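Local coordinates for catalase (Exiguobacterium oxidotolerans, PDB 2J2M), which breaks down hydrogen peroxide to water and oxygen with a haem in each subunit of a homotetramer, at residues F135-M140 and L413-T418. Numbering follows the deposited sequence.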
# COMPACT_ATOMS: atom_id res chain seq x y z
N PHE A 135 -17.23 3.57 27.54
CA PHE A 135 -17.82 2.26 27.85
C PHE A 135 -16.86 1.36 28.63
O PHE A 135 -17.29 0.50 29.38
CB PHE A 135 -18.26 1.48 26.59
CG PHE A 135 -19.20 2.25 25.64
CD1 PHE A 135 -18.69 3.09 24.65
CD2 PHE A 135 -20.57 2.03 25.68
CE1 PHE A 135 -19.52 3.75 23.75
CE2 PHE A 135 -21.42 2.66 24.78
CZ PHE A 135 -20.89 3.54 23.80
N ILE A 136 -15.56 1.56 28.43
CA ILE A 136 -14.50 0.63 28.86
C ILE A 136 -13.32 1.42 29.45
O ILE A 136 -13.22 2.63 29.27
CB ILE A 136 -14.01 -0.32 27.68
CG1 ILE A 136 -13.48 0.47 26.47
CG2 ILE A 136 -15.10 -1.25 27.21
CD1 ILE A 136 -12.65 -0.37 25.52
N ARG A 137 -12.42 0.74 30.14
CA ARG A 137 -11.34 1.46 30.83
C ARG A 137 -9.93 0.96 30.49
O ARG A 137 -8.97 1.41 31.10
CB ARG A 137 -11.56 1.47 32.35
CG ARG A 137 -11.40 0.09 33.06
CD ARG A 137 -11.65 0.27 34.57
NE ARG A 137 -12.48 -0.83 35.03
CZ ARG A 137 -13.66 -0.72 35.63
NH1 ARG A 137 -14.19 0.47 35.96
NH2 ARG A 137 -14.30 -1.83 35.93
N ASP A 138 -9.82 0.04 29.53
CA ASP A 138 -8.54 -0.51 29.10
C ASP A 138 -8.60 -0.74 27.57
O ASP A 138 -9.60 -1.25 27.05
CB ASP A 138 -8.23 -1.82 29.84
CG ASP A 138 -6.79 -2.28 29.65
OD1 ASP A 138 -6.30 -2.31 28.47
OD2 ASP A 138 -6.14 -2.63 30.68
N ALA A 139 -7.53 -0.36 26.88
CA ALA A 139 -7.44 -0.40 25.43
C ALA A 139 -7.57 -1.83 24.90
O ALA A 139 -7.99 -2.03 23.75
CB ALA A 139 -6.14 0.21 24.98
N MET A 140 -7.23 -2.81 25.75
CA MET A 140 -7.32 -4.25 25.44
C MET A 140 -8.71 -4.64 24.94
O MET A 140 -8.85 -5.59 24.16
CB MET A 140 -6.96 -5.10 26.67
CG MET A 140 -6.83 -6.62 26.41
SD MET A 140 -5.52 -7.08 25.24
CE MET A 140 -4.09 -7.01 26.33
N LEU A 413 -2.84 -6.28 35.58
CA LEU A 413 -3.33 -6.01 36.93
C LEU A 413 -4.46 -5.01 36.90
O LEU A 413 -4.22 -3.80 36.79
CB LEU A 413 -2.19 -5.49 37.83
CG LEU A 413 -0.90 -6.34 37.93
CD1 LEU A 413 0.36 -5.48 38.24
CD2 LEU A 413 -1.05 -7.50 38.93
N GLU A 414 -5.69 -5.50 37.03
CA GLU A 414 -6.88 -4.66 37.03
C GLU A 414 -6.93 -3.73 38.23
O GLU A 414 -6.64 -4.15 39.37
CB GLU A 414 -8.13 -5.53 37.02
CG GLU A 414 -9.40 -4.77 36.64
CD GLU A 414 -10.64 -5.55 36.93
OE1 GLU A 414 -10.57 -6.49 37.75
OE2 GLU A 414 -11.70 -5.22 36.36
N ILE A 415 -7.33 -2.48 38.00
CA ILE A 415 -7.47 -1.50 39.09
C ILE A 415 -8.39 -2.00 40.21
O ILE A 415 -9.29 -2.79 39.97
CB ILE A 415 -7.87 -0.06 38.57
CG1 ILE A 415 -9.24 -0.04 37.90
CG2 ILE A 415 -6.80 0.49 37.62
CD1 ILE A 415 -9.78 1.38 37.66
N GLU A 416 -8.16 -1.52 41.43
CA GLU A 416 -8.87 -2.00 42.63
C GLU A 416 -10.31 -1.49 42.77
O GLU A 416 -11.22 -2.29 42.93
CB GLU A 416 -8.08 -1.66 43.90
CG GLU A 416 -6.81 -2.47 44.10
CD GLU A 416 -6.94 -3.49 45.22
OE1 GLU A 416 -6.63 -4.68 44.99
OE2 GLU A 416 -7.36 -3.09 46.34
N LYS A 417 -10.52 -0.17 42.72
CA LYS A 417 -11.90 0.30 42.89
C LYS A 417 -12.61 0.62 41.59
O LYS A 417 -12.53 1.74 41.04
CB LYS A 417 -12.10 1.37 43.98
CG LYS A 417 -11.06 2.43 44.11
CD LYS A 417 -11.56 3.46 45.13
CE LYS A 417 -10.39 4.24 45.76
NZ LYS A 417 -10.82 5.34 46.68
N THR A 418 -13.33 -0.39 41.12
CA THR A 418 -13.99 -0.35 39.83
C THR A 418 -15.25 0.46 39.89
O THR A 418 -15.53 1.22 38.98
CB THR A 418 -14.28 -1.76 39.33
OG1 THR A 418 -14.97 -2.48 40.38
CG2 THR A 418 -12.94 -2.46 38.97
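In the catalase fold, the loop leading into helix 142-149 meets the loop that runs toward the C-terminal helices, and Arg137 reaches across from the first to Ile415 and Thr418 of the second. Residues 135-140 belong to the haem-binding catalase region, and residues 413-418 lie in the loop between strand 409-410 and helix 422-430. The Arg137 side chain bends at chi3 (137°), which turns the guanidinium toward Thr418. Methyl CG2 of Thr418 sits over one face of that group, 3.4 Å from Arg137 NH2. Lower down the side chain, Arg137 CD packs 3.8 Å from Ile415 CD1. The polar end is held mainly by residues outside the two segments. NH1 forms a salt bridge with Asp279, and NH2 donates to Asn420, two residues beyond Thr418 in the same loop. Glu414 has the opposite charge, but its OE2 stays 4.3 Å from Arg137 NH2, too far for a salt bridge. A leucine in place of Arg137 would probably leave Asp279 without its charged mate and uncover the Thr418 methyl. Arg27 of a second subunit donates from NH1 to the carbonyl O of Glu414. Within the first loop, Asp138 OD1 closes an Asx turn by accepting from Met140 N at 2.9 Å. Across the contact, Arg137 NH1 makes a weak, bent bond to Thr418 O, 3.4 Å long with an angle of 126° at the hydrogen.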